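Local coordinates for protein bacteriohemerythrin (Methylococcus capsulatus, PDB 4XPX) that binds oxygen reversibly at a non-haem di-iron site and may store it or deliver it to oxygen-requiring enzymes, at residues Gln20-Ile24 with Tyr53-His57; Leu31-Ala36 with Val101-Arg107; Glu64-Tyr70 with Leu123-Leu128; His76-His80 with His116-Asp121. All blocks are in the same frame, centred on the assembly; numbering follows the deposited sequence.

Contact 1: Gln20-Ile24 with Tyr53-His57; sequences QHKTI and YVVMH. With FE2 (Fe (II) ion), chain C.
In the four-helix bundle of hemerythrin, Q20-I24 of helix 15-34 and Y53-H57 of helix 40-67 run antiparallel, their short axes 10.3 Å apart at 163° between N-to-C directions. Q20 lies opposite H57 (CA-CA 6.4 Å) and I24 opposite V54 (6.8 Å). Y53, chi1 t, sends its ring across to Q20-I24: T23 CG2 sits over one face, 3.6 Å from the ring centroid in a CH-pi contact, while I24 CG1 meets the edge at Y53 CD2, 3.7 Å, and Q20 CG approaches Y53 OH at 3.3 Å. V54 CG2 adds an apolar touch 4.1 Å from I24 CG1. M56 curls its sulfur back to Q20 NE2 (SD-NE2 3.5 Å). H57, chi1 t, donates from ND1 to Q20 OE1 at 2.7 Å, nearly linear at 172°, which fixes the ring with NE2 facing the metal. With H21 (chi1 m) it supplies two ligands of the FE2 of chain C, a site completed by E61, D121 and two waters; H21 NE2 and H57 NE2 each lie 2.1 Å from the iron.

Contact 2: Leu31-Ala36 with Val101-Arg107; sequences LHDTAA and VNQDTTR
H32 lays one face of its imidazole against the amide end of Q103, with H32 CE1 3.1 Å from Q103 CD. Two hydrogen bonds lock this overlap. Q103 NE2 donates to the backbone O of H32 at 2.8 Å, and H32 ND1 pairs with T106 OG1 at 2.8 Å in the plane of the ring; H32 takes chi1 t, T106 chi1 p and Q103 chi1 m with chi2 t. Residues 31-34 are helical, and A35 N still bonds to L31 O at 2.8 Å, whereas V101 and N102 are extended and lead into the helix that starts at Q103. In register, H32 faces T106 (CA-CA 5.6 Å) and A35 faces N102 (4.7 Å), a close approach that the small A35 side chain permits, its CB 3.7 Å from N102 C. N102 is the N-cap, and with T105 it forms a capping box: N102 N donates to T105 OG1 at 3.0 Å, and N102 OD1 accepts a weak bond from T105 N at 3.4 Å. One water bridges A35 O (2.8 Å) to Q103 N (2.9 Å). On the inner side L31 CG packs on T106 CG2 at 3.6 Å. The contact thus joins the C-terminal end of helix 15-34 to the start of helix 103-121 at the end of the bundle away from the irons, with L31 also reaching L50 of helix 40-67 and V101 reaching F94 of helix 73-95.

Contact 3: Glu64-Tyr70 with Leu123-Leu128; sequences EMQKKGY and LYGPCL
The Y70 ring (chi1 t) is covered on one face by Y124 CB, 3.9 Å from the centroid, a CH-pi contact; C127 CB touches Y70 CD1 at 3.8 Å, and C127 SG lies at the ring edge, 5.3 Å from its centroid. Beside them M65 SD meets Y124 CD2 at 4.0 Å, an oblique Met-aromatic contact, and L128 CD1 packs 4.2 Å from M65 CG. L128 CD2 reaches E64 CB at 3.9 Å. The register sets M65 opposite L128 (CA-CA 7.0 Å) and Y70 opposite C127 (6.3 Å). What brings Y70 round is a Schellman motif ending helix 40-67: G69 has phi/psi 69/31°, G69 N bonds to Q66 O at 3.0 Å and Y70 N to M65 O at 2.9 Å. The short C-terminal helix 125-129 thereby packs across the end of the hemerythrin bundle. Y124, chi1 p, points its hydroxyl inward to hydrogen-bond E61, an iron ligand. Toward solvent, K68 CB lies 3.9 Å from C127 SG, and the extended K68 side chain (chi1 m, then all t) carries NZ to L128 O in a weak 3.2 Å hydrogen bond. A water accepts from K68 NZ at 3.0 Å and donates to C127 O at 2.6 Å.

Contact 4: His76-His80 with His116-Asp121; sequences HKAEH and HIPKVD. With FE2 (Fe (II) ion), chain B; FE2 (Fe (II) ion), chain C.
H76, H116 and V120 bury the most surface here, and two of the three are iron ligands. The H76 ring (chi1 t) is covered on one face by V120 CG1, 3.5 Å from the centroid, a CH-pi contact. A water accepts from H76 ND1 at 2.9 Å and donates to V120 O at 2.8 Å, which orients NE2 toward the metal. H116, also chi1 t, has its ring edge near E79 CB (CE1-CB 4.1 Å). The FE2 of chain B is bound by NE2 of H76, H80 and H116, each at 2.2 Å, by D121 OD1 at 2.1 Å and by water 1 at 2.3 Å. D121, chi1 m, is a bridging carboxylate: its OD2 binds the FE2 of chain C at 2.1 Å, and water 1 lies 2.0 Å from that iron too. The short axes, 11.3 Å apart, run nearly antiparallel at 152°, H76 opposite V120 (CA-CA 6.9 Å) and E79 opposite H116 (8.4 Å). Residues 117-121 form a wider pi-type turn, D121 N bonding to H116 O at 3.0 Å, with a kink at P118, whose N makes no bond to the preceding turn. A histidine-rich di-iron centre bridged by one Asp and one Glu within a four-helix bundle is characteristic of hemerythrins. Helix 40-67 supplies E61, the second carboxylate bridge, and H57, and its E62 accepts a hydrogen bond from H80 ND1; helix 15-34 supplies H21, and I117 packs on it and F25.

In the fold
Contacts 1 and 4 are the metal-binding pair: about 13 Å apart between centres, they share the iron of chain C and both its waters, and between them draw on all four long helices. Contact 4, the more buried, has no direct hydrogen bond between its segments and orients H76 through water, whereas contact 1 orients H57 by a direct hydrogen bond and has a partly exposed aromatic flank. Contact 3, beside them, packs M65 and Y124 on H76 and combines sulfur-aromatic packing with a solvent-facing lysine. Contact 2, about 33 Å from contact 3 between centres and across the chain's centre, shares helix 15-34 with contact 1 and helix 103-121 with contact 4, but ties their ends by polar side chains and water, not metal.

Contact 1: Gln20-Ile24 with Tyr53-His57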
loop_
_atom_site.group_PDB
_atom_site.type_symbol
_atom_site.label_atom_id
_atom_site.label_comp_id
_atom_site.label_asym_id
_atom_site.label_seq_id
_atom_site.Cartn_x
_atom_site.Cartn_y
_atom_site.Cartn_z
ATOM N N GLN A 20 -2.236 -3.143 -9.492
ATOM C CA GLN A 20 -1.949 -3.472 -8.085
ATOM C C GLN A 20 -2.445 -2.377 -7.166
ATOM O O GLN A 20 -2.964 -2.667 -6.072
ATOM C CB GLN A 20 -0.416 -3.740 -7.887
ATOM C CG GLN A 20 0.025 -5.004 -8.606
ATOM C CD GLN A 20 1.501 -5.273 -8.445
ATOM O OE1 GLN A 20 2.306 -4.431 -8.222
ATOM N NE2 GLN A 20 1.837 -6.565 -8.436
ATOM N N HIS A 21 -2.312 -1.112 -7.581
ATOM C CA HIS A 21 -2.875 -0.018 -6.750
ATOM C C HIS A 21 -4.358 -0.168 -6.572
ATOM O O HIS A 21 -4.917 0.038 -5.484
ATOM C CB HIS A 21 -2.536 1.333 -7.345
ATOM C CG HIS A 21 -1.075 1.650 -7.291
ATOM N ND1 HIS A 21 -0.461 2.541 -8.151
ATOM C CD2 HIS A 21 -0.081 1.200 -6.448
ATOM C CE1 HIS A 21 0.830 2.628 -7.794
ATOM N NE2 HIS A 21 1.114 1.816 -6.783
ATOM N N LYS A 22 -5.074 -0.507 -7.675
ATOM C CA LYS A 22 -6.542 -0.667 -7.566
ATOM C C LYS A 22 -6.869 -1.789 -6.607
ATOM O O LYS A 22 -7.844 -1.649 -5.782
ATOM C CB LYS A 22 -7.147 -0.902 -8.937
ATOM C CG LYS A 22 -7.096 0.285 -9.848
ATOM C CD LYS A 22 -7.498 -0.098 -11.244
ATOM C CE LYS A 22 -7.124 0.924 -12.174
ATOM N NZ LYS A 22 -7.651 0.737 -13.546
ATOM N N THR A 23 -6.113 -2.914 -6.622
ATOM C CA THR A 23 -6.360 -3.956 -5.637
ATOM C C THR A 23 -6.091 -3.475 -4.230
ATOM O O THR A 23 -6.905 -3.756 -3.309
ATOM C CB THR A 23 -5.466 -5.175 -5.946
ATOM O OG1 THR A 23 -5.857 -5.765 -7.189
ATOM C CG2 THR A 23 -5.522 -6.220 -4.843
ATOM N N ILE A 24 -4.999 -2.751 -3.993
ATOM C CA ILE A 24 -4.723 -2.208 -2.675
ATOM C C ILE A 24 -5.905 -1.370 -2.197
ATOM O O ILE A 24 -6.329 -1.486 -1.032
ATOM C CB ILE A 24 -3.404 -1.453 -2.665
ATOM C CG1 ILE A 24 -2.219 -2.392 -2.834
ATOM C CG2 ILE A 24 -3.264 -0.648 -1.392
ATOM C CD1 ILE A 24 -0.908 -1.739 -3.177
ATOM N N TYR A 53 -0.263 -8.296 0.442
ATOM C CA TYR A 53 -0.385 -7.802 -0.919
ATOM C C TYR A 53 0.453 -6.568 -1.125
ATOM O O TYR A 53 1.127 -6.423 -2.196
ATOM C CB TYR A 53 -1.873 -7.555 -1.265
ATOM C CG TYR A 53 -2.010 -7.306 -2.718
ATOM C CD1 TYR A 53 -2.105 -8.342 -3.587
ATOM C CD2 TYR A 53 -2.025 -6.025 -3.242
ATOM C CE1 TYR A 53 -2.182 -8.146 -4.974
ATOM C CE2 TYR A 53 -2.090 -5.800 -4.602
ATOM C CZ TYR A 53 -2.183 -6.817 -5.449
ATOM O OH TYR A 53 -2.260 -6.572 -6.791
ATOM N N VAL A 54 0.428 -5.621 -0.183
ATOM C CA VAL A 54 1.237 -4.418 -0.277
ATOM C C VAL A 54 2.725 -4.786 -0.409
ATOM O O VAL A 54 3.461 -4.217 -1.264
ATOM C CB VAL A 54 0.987 -3.498 0.885
ATOM C CG1 VAL A 54 2.003 -2.338 0.923
ATOM C CG2 VAL A 54 -0.433 -2.911 0.780
ATOM N N VAL A 55 3.210 -5.701 0.402
ATOM C CA VAL A 55 4.623 -6.102 0.309
ATOM C C VAL A 55 4.913 -6.676 -1.052
ATOM O O VAL A 55 6.002 -6.372 -1.624
ATOM C CB VAL A 55 4.952 -7.028 1.464
ATOM C CG1 VAL A 55 6.290 -7.781 1.232
ATOM C CG2 VAL A 55 4.918 -6.373 2.777
ATOM N N MET A 56 4.031 -7.467 -1.596
ATOM C CA MET A 56 4.232 -8.015 -2.912
ATOM C C MET A 56 4.247 -6.933 -3.973
ATOM O O MET A 56 5.108 -6.949 -4.908
ATOM C CB MET A 56 3.139 -9.044 -3.192
ATOM C CG MET A 56 3.288 -9.758 -4.496
ATOM S SD MET A 56 2.676 -8.777 -5.872
ATOM C CE MET A 56 0.965 -8.532 -5.486
ATOM N N HIS A 57 3.368 -5.936 -3.861
ATOM C CA HIS A 57 3.345 -4.812 -4.764
ATOM C C HIS A 57 4.699 -4.075 -4.720
ATOM O O HIS A 57 5.270 -3.691 -5.784
ATOM C CB HIS A 57 2.208 -3.884 -4.376
ATOM C CG HIS A 57 2.292 -2.542 -5.064
ATOM N ND1 HIS A 57 2.302 -2.390 -6.431
ATOM C CD2 HIS A 57 2.448 -1.290 -4.560
ATOM C CE1 HIS A 57 2.450 -1.084 -6.713
ATOM N NE2 HIS A 57 2.549 -0.394 -5.595
HETATM FE FE FE2 C . 2.869 1.733 -5.644
HETATM O O HOH W 1 4.069 1.819 -4.066
HETATM O O HOH W 2 1.516 2.136 -3.562
#

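Contact 2: Leu31-Ala36 with Val101-Arg107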
loop_
_atom_site.group_PDB
_atom_site.type_symbol
_atom_site.label_atom_id
_atom_site.label_comp_id
_atom_site.label_asym_id
_atom_site.label_seq_id
_atom_site.Cartn_x
_atom_site.Cartn_y
_atom_site.Cartn_z
ATOM N N LEU A 31 -10.971 -3.431 4.661
ATOM C CA LEU A 31 -10.491 -3.329 6.030
ATOM C C LEU A 31 -11.127 -2.158 6.735
ATOM O O LEU A 31 -11.503 -2.283 7.953
ATOM C CB LEU A 31 -8.962 -3.157 6.042
ATOM C CG LEU A 31 -8.324 -3.129 7.453
ATOM C CD1 LEU A 31 -8.622 -4.326 8.301
ATOM C CD2 LEU A 31 -6.811 -2.927 7.312
ATOM N N HIS A 32 -11.357 -1.113 6.080
ATOM C CA HIS A 32 -11.877 0.139 6.672
ATOM C C HIS A 32 -13.247 -0.048 7.245
ATOM O O HIS A 32 -13.550 0.443 8.347
ATOM C CB HIS A 32 -11.896 1.256 5.625
ATOM C CG HIS A 32 -12.365 2.574 6.156
ATOM N ND1 HIS A 32 -11.703 3.252 7.157
ATOM C CD2 HIS A 32 -13.432 3.339 5.825
ATOM C CE1 HIS A 32 -12.343 4.379 7.420
ATOM N NE2 HIS A 32 -13.394 4.457 6.626
ATOM N N ASP A 33 -14.066 -0.828 6.394
ATOM C CA ASP A 33 -15.423 -1.189 6.803
ATOM C C ASP A 33 -15.399 -2.108 7.975
ATOM O O ASP A 33 -16.141 -1.916 8.993
ATOM C CB ASP A 33 -16.163 -1.746 5.589
ATOM C CG ASP A 33 -16.540 -0.699 4.575
ATOM O OD1 ASP A 33 -16.504 0.530 4.808
ATOM O OD2 ASP A 33 -16.898 -1.199 3.493
ATOM N N THR A 34 -14.606 -3.101 7.953
ATOM C CA THR A 34 -14.521 -4.059 9.053
ATOM C C THR A 34 -13.987 -3.420 10.305
ATOM O O THR A 34 -14.358 -3.832 11.489
ATOM C CB THR A 34 -13.735 -5.256 8.547
ATOM O OG1 THR A 34 -14.300 -5.756 7.304
ATOM C CG2 THR A 34 -13.705 -6.341 9.590
ATOM N N ALA A 35 -13.123 -2.427 10.187
ATOM C CA ALA A 35 -12.512 -1.749 11.311
ATOM C C ALA A 35 -13.514 -0.892 12.097
ATOM O O ALA A 35 -13.131 -0.417 13.202
ATOM C CB ALA A 35 -11.318 -0.933 10.868
ATOM N N ALA A 36 -14.689 -0.647 11.592
ATOM C CA ALA A 36 -15.779 0.001 12.327
ATOM C C ALA A 36 -16.577 -0.963 13.158
ATOM O O ALA A 36 -17.561 -0.549 13.827
ATOM C CB ALA A 36 -16.632 0.765 11.408
ATOM N N VAL A 101 -6.800 -2.362 15.660
ATOM C CA VAL A 101 -6.903 -1.767 14.345
ATOM C C VAL A 101 -8.256 -1.084 14.275
ATOM O O VAL A 101 -9.280 -1.707 14.596
ATOM C CB VAL A 101 -6.691 -2.850 13.295
ATOM C CG1 VAL A 101 -7.150 -2.382 11.953
ATOM C CG2 VAL A 101 -5.151 -3.222 13.334
ATOM N N ASN A 102 -8.270 0.175 13.832
ATOM C CA ASN A 102 -9.506 0.952 13.751
ATOM C C ASN A 102 -9.422 1.819 12.511
ATOM O O ASN A 102 -8.497 1.665 11.688
ATOM C CB ASN A 102 -9.732 1.667 15.040
ATOM C CG ASN A 102 -8.611 2.590 15.357
ATOM O OD1 ASN A 102 -7.998 3.212 14.472
ATOM N ND2 ASN A 102 -8.269 2.719 16.655
ATOM N N GLN A 103 -10.391 2.686 12.316
ATOM C CA GLN A 103 -10.437 3.475 11.105
ATOM C C GLN A 103 -9.299 4.539 11.068
ATOM O O GLN A 103 -9.056 5.127 9.987
ATOM C CB GLN A 103 -11.774 4.108 10.835
ATOM C CG GLN A 103 -12.799 3.053 10.462
ATOM C CD GLN A 103 -14.094 3.607 9.905
ATOM O OE1 GLN A 103 -14.463 4.779 10.184
ATOM N NE2 GLN A 103 -14.785 2.806 9.128
ATOM N N ASP A 104 -8.619 4.819 12.211
ATOM C CA ASP A 104 -7.403 5.618 12.060
ATOM C C ASP A 104 -6.294 4.827 11.429
ATOM O O ASP A 104 -5.438 5.417 10.724
ATOM C CB ASP A 104 -6.914 6.115 13.417
ATOM C CG ASP A 104 -7.765 7.174 14.002
ATOM O OD1 ASP A 104 -8.871 7.431 13.600
ATOM O OD2 ASP A 104 -7.195 7.861 14.902
ATOM N N THR A 105 -6.278 3.503 11.599
ATOM C CA THR A 105 -5.271 2.706 10.959
ATOM C C THR A 105 -5.433 2.764 9.448
ATOM O O THR A 105 -4.467 2.971 8.676
ATOM C CB THR A 105 -5.403 1.209 11.388
ATOM O OG1 THR A 105 -5.634 1.127 12.805
ATOM C CG2 THR A 105 -4.190 0.440 10.900
ATOM N N THR A 106 -6.685 2.558 8.975
ATOM C CA THR A 106 -6.944 2.608 7.524
ATOM C C THR A 106 -6.813 3.991 6.980
ATOM O O THR A 106 -6.290 4.128 5.841
ATOM C CB THR A 106 -8.290 1.977 7.238
ATOM O OG1 THR A 106 -9.235 2.463 8.151
ATOM C CG2 THR A 106 -8.207 0.468 7.314
ATOM N N ARG A 107 -7.185 5.049 7.717
ATOM C CA ARG A 107 -6.890 6.397 7.199
ATOM C C ARG A 107 -5.417 6.666 7.119
ATOM O O ARG A 107 -4.991 7.405 6.189
ATOM C CB ARG A 107 -7.599 7.465 8.007
ATOM C CG ARG A 107 -9.058 7.632 7.702
ATOM C CD ARG A 107 -9.658 8.832 8.389
ATOM N NE ARG A 107 -9.774 8.600 9.816
ATOM C CZ ARG A 107 -10.962 8.111 10.358
ATOM N NH1 ARG A 107 -11.971 7.917 9.683
ATOM N NH2 ARG A 107 -10.974 7.845 11.650
HETATM O O HOH W 3 -12.838 2.238 13.887
HETATM O O HOH W 4 -12.168 -1.328 15.754
#

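Contact 3: Glu64-Tyr70 with Leu123-Leu128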
loop_
_atom_site.group_PDB
_atom_site.type_symbol
_atom_site.label_atom_id
_atom_site.label_comp_id
_atom_site.label_asym_id
_atom_site.label_seq_id
_atom_site.Cartn_x
_atom_site.Cartn_y
_atom_site.Cartn_z
ATOM N N GLU A 64 11.199 -4.106 -11.009
ATOM C CA GLU A 64 11.182 -3.410 -12.272
ATOM C C GLU A 64 12.061 -2.187 -12.252
ATOM O O GLU A 64 12.826 -1.951 -13.229
ATOM C CB GLU A 64 9.749 -3.073 -12.629
ATOM C CG GLU A 64 8.841 -4.209 -12.993
ATOM C CD GLU A 64 9.381 -5.165 -14.007
ATOM O OE1 GLU A 64 9.678 -4.619 -15.053
ATOM O OE2 GLU A 64 9.578 -6.402 -13.753
ATOM N N MET A 65 11.981 -1.382 -11.234
ATOM C CA MET A 65 12.842 -0.231 -11.128
ATOM C C MET A 65 14.316 -0.614 -11.176
ATOM O O MET A 65 15.123 0.044 -11.906
ATOM C CB MET A 65 12.589 0.546 -9.830
ATOM C CG MET A 65 11.304 1.366 -9.852
ATOM S SD MET A 65 11.117 2.418 -8.363
ATOM C CE MET A 65 10.627 1.194 -7.091
ATOM N N GLN A 66 14.651 -1.721 -10.426
ATOM C CA GLN A 66 16.111 -1.857 -10.358
ATOM C C GLN A 66 16.622 -2.469 -11.656
ATOM O O GLN A 66 17.691 -2.050 -12.171
ATOM C CB GLN A 66 16.525 -2.714 -9.160
ATOM C CG GLN A 66 18.027 -2.786 -8.936
ATOM C CD GLN A 66 18.391 -3.498 -7.651
ATOM O OE1 GLN A 66 17.516 -3.866 -6.866
ATOM N NE2 GLN A 66 19.687 -3.696 -7.429
ATOM N N LYS A 67 15.848 -3.337 -12.292
ATOM C CA LYS A 67 16.254 -3.987 -13.555
ATOM C C LYS A 67 16.392 -2.999 -14.625
ATOM O O LYS A 67 17.279 -3.166 -15.518
ATOM C CB LYS A 67 15.166 -4.963 -13.912
ATOM C CG LYS A 67 15.172 -5.572 -15.199
ATOM C CD LYS A 67 13.967 -6.577 -15.212
ATOM C CE LYS A 67 14.110 -7.557 -16.358
ATOM N NZ LYS A 67 15.562 -8.075 -16.610
ATOM N N LYS A 68 15.655 -1.908 -14.629
ATOM C CA LYS A 68 15.719 -0.921 -15.652
ATOM C C LYS A 68 16.654 0.236 -15.295
ATOM O O LYS A 68 16.779 1.186 -16.099
ATOM C CB LYS A 68 14.313 -0.397 -15.957
ATOM C CG LYS A 68 13.451 -1.508 -16.571
ATOM C CD LYS A 68 12.008 -1.169 -16.770
ATOM C CE LYS A 68 11.311 -2.313 -17.677
ATOM N NZ LYS A 68 9.846 -1.981 -18.046
ATOM N N GLY A 69 17.313 0.184 -14.185
ATOM C CA GLY A 69 18.209 1.288 -13.848
ATOM C C GLY A 69 17.494 2.578 -13.530
ATOM O O GLY A 69 18.087 3.664 -13.745
ATOM N N TYR A 70 16.280 2.490 -12.978
ATOM C CA TYR A 70 15.517 3.683 -12.689
ATOM C C TYR A 70 16.304 4.622 -11.708
ATOM O O TYR A 70 16.863 4.160 -10.738
ATOM C CB TYR A 70 14.194 3.249 -12.035
ATOM C CG TYR A 70 13.404 4.441 -11.503
ATOM C CD1 TYR A 70 12.988 5.423 -12.342
ATOM C CD2 TYR A 70 13.077 4.536 -10.157
ATOM C CE1 TYR A 70 12.276 6.483 -11.901
ATOM C CE2 TYR A 70 12.402 5.573 -9.679
ATOM C CZ TYR A 70 11.994 6.588 -10.497
ATOM O OH TYR A 70 11.284 7.674 -10.073
ATOM N N LEU A 123 6.591 9.113 -10.688
ATOM C CA LEU A 123 7.908 9.480 -11.229
ATOM C C LEU A 123 8.541 8.333 -11.988
ATOM O O LEU A 123 9.436 8.610 -12.862
ATOM C CB LEU A 123 8.849 9.919 -10.133
ATOM C CG LEU A 123 8.364 11.156 -9.388
ATOM C CD1 LEU A 123 9.372 11.581 -8.319
ATOM C CD2 LEU A 123 8.054 12.327 -10.258
ATOM N N TYR A 124 8.184 7.064 -11.756
ATOM C CA TYR A 124 8.775 5.996 -12.535
ATOM C C TYR A 124 8.100 5.742 -13.866
ATOM O O TYR A 124 8.520 4.883 -14.603
ATOM C CB TYR A 124 8.929 4.651 -11.740
ATOM C CG TYR A 124 7.660 4.037 -11.208
ATOM C CD1 TYR A 124 6.539 3.815 -11.996
ATOM C CD2 TYR A 124 7.613 3.580 -9.882
ATOM C CE1 TYR A 124 5.393 3.210 -11.486
ATOM C CE2 TYR A 124 6.480 3.027 -9.360
ATOM C CZ TYR A 124 5.365 2.846 -10.124
ATOM O OH TYR A 124 4.176 2.330 -9.654
ATOM N N GLY A 125 7.046 6.491 -14.167
ATOM C CA GLY A 125 6.273 6.174 -15.362
ATOM C C GLY A 125 7.110 6.206 -16.628
ATOM O O GLY A 125 7.060 5.268 -17.389
ATOM N N PRO A 126 7.868 7.307 -16.887
ATOM C CA PRO A 126 8.626 7.318 -18.190
ATOM C C PRO A 126 9.558 6.131 -18.253
ATOM O O PRO A 126 9.713 5.527 -19.379
ATOM C CB PRO A 126 9.320 8.672 -18.119
ATOM C CG PRO A 126 8.371 9.480 -17.373
ATOM C CD PRO A 126 7.845 8.591 -16.255
ATOM N N CYS A 127 10.270 5.768 -17.194
ATOM C CA CYS A 127 11.228 4.695 -17.244
ATOM C C CYS A 127 10.549 3.347 -17.407
ATOM O O CYS A 127 10.939 2.501 -18.267
ATOM C CB CYS A 127 12.052 4.689 -15.918
ATOM S SG CYS A 127 13.302 3.394 -15.825
ATOM N N LEU A 128 9.489 3.077 -16.634
ATOM C CA LEU A 128 8.895 1.751 -16.603
ATOM C C LEU A 128 7.911 1.542 -17.712
ATOM O O LEU A 128 7.698 0.373 -18.051
ATOM C CB LEU A 128 8.228 1.428 -15.301
ATOM C CG LEU A 128 9.117 0.897 -14.182
ATOM C CD1 LEU A 128 10.536 1.434 -13.987
ATOM C CD2 LEU A 128 8.401 0.619 -12.897
HETATM O O HOH W 5 10.770 0.354 -19.773
#

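Contact 4: His76-His80 with His116-Asp121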
loop_
_atom_site.group_PDB
_atom_site.type_symbol
_atom_site.label_atom_id
_atom_site.label_comp_id
_atom_site.label_asym_id
_atom_site.label_seq_id
_atom_site.Cartn_x
_atom_site.Cartn_y
_atom_site.Cartn_z
ATOM N N HIS A 76 13.236 5.372 -3.489
ATOM C CA HIS A 76 11.874 4.850 -3.536
ATOM C C HIS A 76 11.754 3.623 -2.689
ATOM O O HIS A 76 10.799 3.488 -1.855
ATOM C CB HIS A 76 11.531 4.596 -4.988
ATOM C CG HIS A 76 10.109 4.280 -5.242
ATOM N ND1 HIS A 76 9.511 4.728 -6.394
ATOM C CD2 HIS A 76 9.168 3.541 -4.580
ATOM C CE1 HIS A 76 8.236 4.272 -6.357
ATOM N NE2 HIS A 76 7.997 3.536 -5.305
ATOM N N LYS A 77 12.690 2.684 -2.794
ATOM C CA LYS A 77 12.679 1.503 -1.929
ATOM C C LYS A 77 12.721 1.884 -0.489
ATOM O O LYS A 77 12.085 1.213 0.359
ATOM C CB LYS A 77 13.821 0.582 -2.289
ATOM C CG LYS A 77 13.856 -0.676 -1.442
ATOM C CD LYS A 77 14.857 -1.671 -1.919
ATOM C CE LYS A 77 14.791 -3.005 -1.188
ATOM N NZ LYS A 77 15.085 -2.858 0.212
ATOM N N ALA A 78 13.496 2.905 -0.127
ATOM C CA ALA A 78 13.535 3.339 1.291
ATOM C C ALA A 78 12.190 3.753 1.788
ATOM O O ALA A 78 11.831 3.483 2.952
ATOM C CB ALA A 78 14.590 4.401 1.466
ATOM N N GLU A 79 11.394 4.443 0.967
ATOM C CA GLU A 79 10.025 4.797 1.364
ATOM C C GLU A 79 9.189 3.565 1.619
ATOM O O GLU A 79 8.464 3.453 2.617
ATOM C CB GLU A 79 9.340 5.697 0.358
ATOM C CG GLU A 79 10.073 6.986 0.012
ATOM C CD GLU A 79 10.415 7.929 1.132
ATOM O OE1 GLU A 79 9.813 7.826 2.223
ATOM O OE2 GLU A 79 11.373 8.815 0.949
ATOM N N HIS A 80 9.260 2.615 0.709
ATOM C CA HIS A 80 8.546 1.313 0.890
ATOM C C HIS A 80 8.961 0.666 2.179
ATOM O O HIS A 80 8.096 0.197 2.976
ATOM C CB HIS A 80 8.862 0.350 -0.228
ATOM C CG HIS A 80 8.311 0.732 -1.556
ATOM N ND1 HIS A 80 8.637 0.007 -2.678
ATOM C CD2 HIS A 80 7.419 1.657 -1.991
ATOM C CE1 HIS A 80 7.964 0.515 -3.713
ATOM N NE2 HIS A 80 7.184 1.514 -3.309
ATOM N N HIS A 116 2.089 8.791 -1.620
ATOM C CA HIS A 116 3.156 8.071 -2.295
ATOM C C HIS A 116 2.876 7.869 -3.783
ATOM O O HIS A 116 3.791 7.979 -4.602
ATOM C CB HIS A 116 3.257 6.650 -1.667
ATOM C CG HIS A 116 4.371 5.812 -2.221
ATOM N ND1 HIS A 116 5.682 5.905 -1.796
ATOM C CD2 HIS A 116 4.339 4.865 -3.182
ATOM C CE1 HIS A 116 6.396 5.008 -2.474
ATOM N NE2 HIS A 116 5.641 4.342 -3.323
ATOM N N ILE A 117 1.650 7.521 -4.149
ATOM C CA ILE A 117 1.412 7.185 -5.536
ATOM C C ILE A 117 1.663 8.391 -6.456
ATOM O O ILE A 117 2.402 8.298 -7.421
ATOM C CB ILE A 117 0.068 6.493 -5.745
ATOM C CG1 ILE A 117 0.068 5.138 -5.057
ATOM C CG2 ILE A 117 -0.215 6.363 -7.254
ATOM C CD1 ILE A 117 -1.310 4.530 -4.900
ATOM N N PRO A 118 1.119 9.582 -6.158
ATOM C CA PRO A 118 1.342 10.728 -7.077
ATOM C C PRO A 118 2.750 11.263 -6.963
ATOM O O PRO A 118 3.259 11.774 -7.986
ATOM C CB PRO A 118 0.352 11.777 -6.593
ATOM C CG PRO A 118 -0.687 11.025 -5.834
ATOM C CD PRO A 118 0.045 9.930 -5.200
ATOM N N LYS A 119 3.372 11.261 -5.783
ATOM C CA LYS A 119 4.634 11.970 -5.594
ATOM C C LYS A 119 5.852 11.092 -5.767
ATOM O O LYS A 119 7.003 11.633 -5.868
ATOM C CB LYS A 119 4.703 12.701 -4.235
ATOM C CG LYS A 119 3.612 13.671 -4.066
ATOM C CD LYS A 119 3.523 14.576 -2.998
ATOM C CE LYS A 119 2.196 15.357 -3.215
ATOM N NZ LYS A 119 1.042 14.850 -2.381
ATOM N N VAL A 120 5.648 9.768 -5.704
ATOM C CA VAL A 120 6.773 8.846 -5.759
ATOM C C VAL A 120 6.560 7.874 -6.912
ATOM O O VAL A 120 7.402 7.770 -7.804
ATOM C CB VAL A 120 6.990 8.103 -4.390
ATOM C CG1 VAL A 120 8.280 7.292 -4.457
ATOM C CG2 VAL A 120 7.022 9.098 -3.252
ATOM N N ASP A 121 5.436 7.151 -6.962
ATOM C CA ASP A 121 5.231 6.196 -8.035
ATOM C C ASP A 121 5.106 6.849 -9.390
ATOM O O ASP A 121 5.633 6.325 -10.387
ATOM C CB ASP A 121 4.001 5.294 -7.788
ATOM C CG ASP A 121 4.187 4.281 -6.689
ATOM O OD1 ASP A 121 5.339 4.043 -6.260
ATOM O OD2 ASP A 121 3.130 3.725 -6.281
HETATM FE FE FE2 B . 6.045 2.738 -4.720
HETATM FE FE FE2 C . 2.869 1.733 -5.644
HETATM O O HOH W 6 10.100 7.237 -7.691
HETATM O O HOH W 1 4.069 1.819 -4.066
HETATM O O HOH W 2 1.516 2.136 -3.562
#